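Local coordinates for peridinin-chlorophyll A protein (Amphidinium carterae, PDB 2C9E), which probably serves as a water-soluble antenna that captures blue-green sunlight with bound peridinin and chlorophyll a, at residues 6-17 against 134-145. Numbering follows the deposited sequence.
Sequences ASKRFSDATYPI and EAEKAYDSFKAL. With DGD (digalactosyl diacyl glycerol (dgdg)), chain G.
Ala6, Phe10, Ala13 and Ile17 of 6-17 face Leu145, Ser141, Ala138 and Glu134 of 134-145 across two nearly antiparallel helices, whose axes come within 8.6 Å at 162° between their directions. Small residues permit this spacing: Ala13 and Ala138 let the backbones come close, with the methyl Ala13 CB 3.9 Å from Ala138 CA. Phe10 is a knob among Ala138, Ser141, Phe142 and Leu145; with CG anti to the backbone N, chi1 175° carries its ring along the flank of the partner helix, side by side with Phe142 and out to the lipid. Leu145 CD1 makes an off-centre CH-pi contact, 4.2 Å from the Phe10 centroid, while CE1 of that ring lies 3.5 Å from Phe142 CB. Ser141 suits the ring's edge because its hydroxyl is turned back onto its own helix, donating to Ala138 O (OG to O 3.0 Å). No direct hydrogen bond joins 6-17 to 134-145, but waters do: one donates to both Ala6 O and Ser141 O, another to Ala13 O and Glu134 O while accepting from Lys137 NZ. Near the C-terminal end of 6-17, Ile17 CG1 slides along the aliphatic part of Glu134, 3.4 Å from its CG, leaving the carboxylate to pair with Lys20. The digalactosyl diacyl glycerol lies against both helices: Phe142 offers a ring face to acyl carbon C2B, and Phe10 CZ meets CFB of the same chain. Tyr139 turns to the sugar end, its OH 3.6 Å from C5D, and an alanine here would probably open a gap beside the glycerol and inner galactose and leave Lys143 CG without the ring it lies over. Such antiparallel packing of helices 2-18 and 132-152, with lipid and peridinin against it, is characteristic of the all-helical, pigment-filled peridinin-chlorophyll protein.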
loop_
_atom_site.group_PDB
_atom_site.type_symbol
_atom_site.label_atom_id
_atom_site.label_comp_id
_atom_site.label_asym_id
_atom_site.label_seq_id
_atom_site.Cartn_x
_atom_site.Cartn_y
_atom_site.Cartn_z
ATOM N N ALA A 6 -23.448 -10.184 -8.246
ATOM C CA ALA A 6 -22.261 -10.975 -8.578
ATOM C C ALA A 6 -21.275 -10.973 -7.387
ATOM O O ALA A 6 -20.678 -11.996 -7.048
ATOM C CB ALA A 6 -21.626 -10.426 -9.815
ATOM N N SER A 7 -21.123 -9.816 -6.760
ATOM C CA SER A 7 -20.258 -9.687 -5.626
ATOM C C SER A 7 -20.751 -10.632 -4.520
ATOM O O SER A 7 -19.949 -11.261 -3.780
ATOM C CB SER A 7 -20.293 -8.252 -5.133
ATOM O OG SER A 7 -19.339 -8.061 -4.106
ATOM N N LYS A 8 -22.070 -10.718 -4.395
ATOM C CA LYS A 8 -22.637 -11.571 -3.374
ATOM C C LYS A 8 -22.215 -12.991 -3.679
ATOM O O LYS A 8 -21.761 -13.727 -2.778
ATOM C CB LYS A 8 -24.178 -11.486 -3.330
ATOM C CG LYS A 8 -24.782 -12.369 -2.235
ATOM C CD LYS A 8 -26.065 -11.776 -1.692
ATOM C CE LYS A 8 -26.597 -12.610 -0.516
ATOM N NZ LYS A 8 -27.886 -12.040 0.013
ATOM N N ARG A 9 -22.350 -13.372 -4.944
ATOM C CA ARG A 9 -21.990 -14.725 -5.311
ATOM C C ARG A 9 -20.482 -14.935 -5.089
ATOM O O ARG A 9 -20.062 -15.965 -4.569
ATOM C CB ARG A 9 -22.409 -14.997 -6.774
ATOM C CG ARG A 9 -23.677 -15.842 -6.907
ATOM C CD ARG A 9 -24.489 -15.514 -8.138
ATOM N NE ARG A 9 -25.601 -14.607 -7.816
ATOM C CZ ARG A 9 -26.459 -14.070 -8.694
ATOM N NH1 ARG A 9 -26.368 -14.326 -10.001
ATOM N NH2 ARG A 9 -27.432 -13.272 -8.256
ATOM N N PHE A 10 -19.659 -13.951 -5.454
ATOM C CA PHE A 10 -18.225 -14.114 -5.271
ATOM C C PHE A 10 -17.902 -14.291 -3.789
ATOM O O PHE A 10 -17.099 -15.156 -3.386
ATOM C CB PHE A 10 -17.486 -12.903 -5.851
ATOM C CG PHE A 10 -15.986 -12.916 -5.616
ATOM C CD1 PHE A 10 -15.165 -13.801 -6.325
ATOM C CD2 PHE A 10 -15.404 -11.971 -4.758
ATOM C CE1 PHE A 10 -13.747 -13.758 -6.217
ATOM C CE2 PHE A 10 -14.006 -11.890 -4.611
ATOM C CZ PHE A 10 -13.143 -12.790 -5.349
ATOM N N SER A 11 -18.521 -13.464 -2.966
ATOM C CA SER A 11 -18.321 -13.512 -1.511
ATOM C C SER A 11 -18.646 -14.892 -0.956
ATOM O O SER A 11 -17.903 -15.466 -0.145
ATOM C CB SER A 11 -19.235 -12.470 -0.842
ATOM O OG SER A 11 -18.823 -11.155 -1.151
ATOM N N ASP A 12 -19.784 -15.414 -1.369
ATOM C CA ASP A 12 -20.189 -16.739 -0.946
ATOM C C ASP A 12 -19.147 -17.788 -1.330
ATOM O O ASP A 12 -18.818 -18.685 -0.571
ATOM C CB ASP A 12 -21.517 -17.112 -1.609
ATOM C CG ASP A 12 -22.679 -16.398 -0.993
ATOM O OD1 ASP A 12 -22.539 -16.112 0.212
ATOM O OD2 ASP A 12 -23.722 -16.139 -1.675
ATOM N N ALA A 13 -18.656 -17.692 -2.557
ATOM C CA ALA A 13 -17.720 -18.672 -3.031
ATOM C C ALA A 13 -16.345 -18.645 -2.372
ATOM O O ALA A 13 -15.672 -19.690 -2.275
ATOM C CB ALA A 13 -17.579 -18.523 -4.570
ATOM N N THR A 14 -15.942 -17.461 -1.899
ATOM C CA THR A 14 -14.604 -17.278 -1.373
ATOM C C THR A 14 -14.401 -17.287 0.131
ATOM O O THR A 14 -13.293 -17.622 0.618
ATOM C CB THR A 14 -14.019 -15.986 -1.936
ATOM O OG1 THR A 14 -14.919 -14.897 -1.688
ATOM C CG2 THR A 14 -13.823 -16.109 -3.422
ATOM N N TYR A 15 -15.463 -16.943 0.865
ATOM C CA TYR A 15 -15.386 -16.878 2.306
ATOM C C TYR A 15 -14.845 -18.163 2.892
ATOM O O TYR A 15 -13.952 -18.113 3.719
ATOM C CB TYR A 15 -16.759 -16.550 2.928
ATOM C CG TYR A 15 -16.649 -16.206 4.388
ATOM C CD1 TYR A 15 -16.248 -14.926 4.798
ATOM C CD2 TYR A 15 -16.855 -17.179 5.375
ATOM C CE1 TYR A 15 -16.055 -14.621 6.140
ATOM C CE2 TYR A 15 -16.660 -16.886 6.736
ATOM C CZ TYR A 15 -16.262 -15.608 7.116
ATOM O OH TYR A 15 -16.065 -15.323 8.459
ATOM N N PRO A 16 -15.351 -19.338 2.465
ATOM C CA PRO A 16 -14.834 -20.609 3.035
ATOM C C PRO A 16 -13.356 -20.847 2.734
ATOM O O PRO A 16 -12.640 -21.487 3.506
ATOM C CB PRO A 16 -15.733 -21.695 2.390
ATOM C CG PRO A 16 -16.973 -20.968 2.036
ATOM C CD PRO A 16 -16.443 -19.618 1.507
ATOM N N ILE A 17 -12.890 -20.362 1.589
ATOM C CA ILE A 17 -11.466 -20.502 1.256
ATOM C C ILE A 17 -10.684 -19.533 2.146
ATOM O O ILE A 17 -9.621 -19.872 2.680
ATOM C CB ILE A 17 -11.215 -20.152 -0.239
ATOM C CG1 ILE A 17 -11.984 -21.163 -1.116
ATOM C CG2 ILE A 17 -9.675 -20.059 -0.512
ATOM C CD1 ILE A 17 -11.962 -20.882 -2.647
ATOM N N GLU A 134 -12.756 -26.278 -4.970
ATOM C CA GLU A 134 -13.231 -25.078 -4.323
ATOM C C GLU A 134 -12.692 -23.833 -5.048
ATOM O O GLU A 134 -13.456 -22.992 -5.474
ATOM C CB GLU A 134 -12.805 -25.111 -2.864
ATOM C CG GLU A 134 -13.493 -24.104 -2.012
ATOM C CD GLU A 134 -13.485 -24.506 -0.524
ATOM O OE1 GLU A 134 -12.653 -25.339 -0.120
ATOM O OE2 GLU A 134 -14.324 -23.960 0.239
ATOM N N ALA A 135 -11.382 -23.714 -5.211
ATOM C CA ALA A 135 -10.811 -22.536 -5.890
ATOM C C ALA A 135 -11.381 -22.402 -7.346
ATOM O O ALA A 135 -11.638 -21.306 -7.821
ATOM C CB ALA A 135 -9.246 -22.658 -5.931
ATOM N N GLU A 136 -11.579 -23.513 -8.042
ATOM C CA GLU A 136 -12.092 -23.421 -9.413
ATOM C C GLU A 136 -13.457 -22.779 -9.459
ATOM O O GLU A 136 -13.721 -21.916 -10.304
ATOM C CB GLU A 136 -12.099 -24.791 -10.064
ATOM C CG GLU A 136 -10.679 -25.200 -10.444
ATOM C CD GLU A 136 -10.494 -26.714 -10.570
ATOM O OE1 GLU A 136 -11.526 -27.465 -10.590
ATOM O OE2 GLU A 136 -9.311 -27.135 -10.634
ATOM N N LYS A 137 -14.316 -23.201 -8.534
ATOM C CA LYS A 137 -15.653 -22.663 -8.398
ATOM C C LYS A 137 -15.535 -21.159 -8.032
ATOM O O LYS A 137 -16.255 -20.323 -8.567
ATOM C CB LYS A 137 -16.406 -23.456 -7.311
ATOM C CG LYS A 137 -17.797 -22.899 -6.944
ATOM C CD LYS A 137 -18.534 -23.887 -6.070
ATOM C CE LYS A 137 -19.380 -23.154 -5.096
ATOM N NZ LYS A 137 -18.491 -22.793 -3.909
ATOM N N ALA A 138 -14.636 -20.821 -7.122
ATOM C CA ALA A 138 -14.424 -19.421 -6.765
ATOM C C ALA A 138 -13.987 -18.584 -8.006
ATOM O O ALA A 138 -14.486 -17.481 -8.233
ATOM C CB ALA A 138 -13.364 -19.335 -5.683
ATOM N N TYR A 139 -13.073 -19.121 -8.807
ATOM C CA TYR A 139 -12.599 -18.399 -9.986
ATOM C C TYR A 139 -13.719 -18.198 -10.993
ATOM O O TYR A 139 -13.829 -17.142 -11.623
ATOM C CB TYR A 139 -11.413 -19.123 -10.662
ATOM C CG TYR A 139 -10.886 -18.378 -11.887
ATOM C CD1 TYR A 139 -10.339 -17.093 -11.766
ATOM C CD2 TYR A 139 -10.971 -18.936 -13.158
ATOM C CE1 TYR A 139 -9.902 -16.403 -12.868
ATOM C CE2 TYR A 139 -10.534 -18.244 -14.276
ATOM C CZ TYR A 139 -9.999 -16.986 -14.117
ATOM O OH TYR A 139 -9.502 -16.319 -15.206
ATOM N N ASP A 140 -14.570 -19.194 -11.178
ATOM C CA ASP A 140 -15.650 -18.929 -12.114
ATOM C C ASP A 140 -16.559 -17.816 -11.611
ATOM O O ASP A 140 -17.041 -17.011 -12.410
ATOM C CB ASP A 140 -16.416 -20.209 -12.497
ATOM C CG ASP A 140 -16.033 -20.665 -13.925
ATOM O OD1 ASP A 140 -14.908 -21.199 -14.117
ATOM O OD2 ASP A 140 -16.809 -20.403 -14.886
ATOM N N SER A 141 -16.749 -17.731 -10.291
ATOM C CA SER A 141 -17.587 -16.667 -9.728
ATOM C C SER A 141 -16.827 -15.323 -9.795
ATOM O O SER A 141 -17.441 -14.272 -9.918
ATOM C CB SER A 141 -18.006 -16.995 -8.284
ATOM O OG SER A 141 -17.109 -16.424 -7.342
ATOM N N PHE A 142 -15.489 -15.368 -9.716
ATOM C CA PHE A 142 -14.667 -14.135 -9.869
ATOM C C PHE A 142 -14.849 -13.581 -11.321
ATOM O O PHE A 142 -15.051 -12.370 -11.534
ATOM C CB PHE A 142 -13.190 -14.440 -9.604
ATOM C CG PHE A 142 -12.256 -13.285 -9.920
ATOM C CD1 PHE A 142 -12.210 -12.158 -9.121
ATOM C CD2 PHE A 142 -11.411 -13.336 -11.021
ATOM C CE1 PHE A 142 -11.324 -11.118 -9.425
ATOM C CE2 PHE A 142 -10.547 -12.297 -11.302
ATOM C CZ PHE A 142 -10.507 -11.213 -10.512
ATOM N N LYS A 143 -14.809 -14.473 -12.318
ATOM C CA LYS A 143 -15.006 -14.041 -13.678
ATOM C C LYS A 143 -16.354 -13.356 -13.849
ATOM O O LYS A 143 -16.445 -12.291 -14.470
ATOM C CB LYS A 143 -14.910 -15.225 -14.620
ATOM C CG LYS A 143 -13.514 -15.867 -14.650
ATOM C CD LYS A 143 -13.323 -16.644 -15.918
ATOM C CE LYS A 143 -14.003 -17.986 -15.888
ATOM N NZ LYS A 143 -13.497 -18.864 -16.998
ATOM N N ALA A 144 -17.409 -13.944 -13.286
ATOM C CA ALA A 144 -18.737 -13.330 -13.442
ATOM C C ALA A 144 -18.754 -11.948 -12.796
ATOM O O ALA A 144 -19.387 -11.021 -13.287
ATOM C CB ALA A 144 -19.827 -14.247 -12.856
ATOM N N LEU A 145 -18.055 -11.786 -11.691
ATOM C CA LEU A 145 -17.973 -10.460 -11.053
ATOM C C LEU A 145 -17.199 -9.463 -11.971
ATOM O O LEU A 145 -17.582 -8.298 -12.119
ATOM C CB LEU A 145 -17.196 -10.565 -9.730
ATOM C CG LEU A 145 -17.455 -9.646 -8.557
ATOM C CD1 LEU A 145 -16.237 -9.654 -7.724
ATOM C CD2 LEU A 145 -17.812 -8.263 -8.964
HETATM C C1A DGD G . -4.290 -11.091 -10.298
HETATM C C2A DGD G . -3.566 -10.506 -9.110
HETATM C C3A DGD G . -2.748 -9.226 -9.492
HETATM C C4A DGD G . -2.363 -8.425 -8.279
HETATM C C5A DGD G . -2.323 -6.938 -8.570
HETATM C C6A DGD G . -1.759 -6.133 -7.430
HETATM C C7A DGD G . -2.662 -6.098 -6.199
HETATM C C8A DGD G . -1.884 -5.708 -4.877
HETATM C C9A DGD G . -2.290 -4.268 -4.337
HETATM C CAA DGD G . -3.324 -4.351 -3.239
HETATM C CBA DGD G . -3.767 -3.044 -2.564
HETATM C CCA DGD G . -2.709 -2.235 -1.814
HETATM C CDA DGD G . -3.431 -1.053 -1.105
HETATM C CEA DGD G . -2.533 -0.140 -0.256
HETATM C CFA DGD G . -1.938 -0.810 1.021
HETATM C CGA DGD G . -2.764 -0.469 2.276
HETATM C CHA DGD G . -2.507 -1.414 3.448
HETATM C CIA DGD G . -2.392 -2.884 3.081
HETATM O O1A DGD G . -3.898 -10.753 -11.421
HETATM C C1B DGD G . -7.738 -14.724 -9.486
HETATM C C2B DGD G . -8.808 -14.392 -8.479
HETATM C C3B DGD G . -8.855 -15.397 -7.336
HETATM C C4B DGD G . -9.559 -16.685 -7.764
HETATM C C5B DGD G . -10.362 -17.318 -6.654
HETATM C C6B DGD G . -9.724 -18.645 -6.263
HETATM C C7B DGD G . -9.336 -18.671 -4.775
HETATM C C8B DGD G . -10.107 -17.664 -3.968
HETATM C C9B DGD G . -9.205 -16.689 -3.239
HETATM C CAB DGD G . -9.594 -16.673 -1.754
HETATM C CBB DGD G . -8.868 -15.622 -1.002
HETATM C CCB DGD G . -9.790 -15.002 -0.007
HETATM C CDB DGD G . -9.951 -13.515 -0.246
HETATM C CEB DGD G . -11.180 -13.260 -1.029
HETATM C CFB DGD G . -10.951 -13.368 -2.499
HETATM C CGB DGD G . -10.019 -12.273 -3.001
HETATM C CHB DGD G . -9.584 -12.557 -4.433
HETATM C CIB DGD G . -8.241 -13.308 -4.520
HETATM O O1B DGD G . -7.043 -15.752 -9.312
HETATM O O1G DGD G . -4.821 -12.287 -10.224
HETATM C C1G DGD G . -5.453 -12.698 -11.390
HETATM C C2G DGD G . -6.138 -14.023 -11.047
HETATM O O2G DGD G . -7.268 -13.687 -10.145
HETATM C C3G DGD G . -6.603 -14.677 -12.356
HETATM O O3G DGD G . -5.348 -15.199 -12.857
HETATM C C1D DGD G . -5.412 -15.690 -14.178
HETATM C C2D DGD G . -3.966 -15.792 -14.777
HETATM O O2D DGD G . -3.395 -14.485 -14.866
HETATM C C3D DGD G . -4.078 -16.345 -16.178
HETATM O O3D DGD G . -2.769 -16.443 -16.772
HETATM C C4D DGD G . -4.823 -17.688 -16.174
HETATM O O4D DGD G . -4.071 -18.675 -15.487
HETATM C C5D DGD G . -6.142 -17.524 -15.446
HETATM O O5D DGD G . -7.187 -19.501 -16.286
HETATM C C6D DGD G . -6.688 -18.893 -15.113
HETATM O O6D DGD G . -6.000 -16.983 -14.136
HETATM C C1E DGD G . -6.696 -20.848 -16.406
HETATM C C2E DGD G . -6.526 -21.175 -17.880
HETATM O O2E DGD G . -5.544 -20.285 -18.456
HETATM C C3E DGD G . -7.922 -20.953 -18.555
HETATM O O3E DGD G . -7.878 -21.347 -19.931
HETATM C C4E DGD G . -8.945 -21.800 -17.803
HETATM O O4E DGD G . -8.510 -23.158 -17.824
HETATM C C5E DGD G . -8.971 -21.322 -16.336
HETATM O O6E DGD G . -7.696 -21.739 -15.859
HETATM C C6E DGD G . -10.058 -22.060 -15.544
HETATM O O5E DGD G . -11.361 -21.563 -15.866
HETATM O O HOH W 1 -19.914 -13.588 -9.201
HETATM O O HOH W 2 -18.965 -21.402 -0.937
HETATM O O HOH W 3 -15.807 -21.889 -3.823
#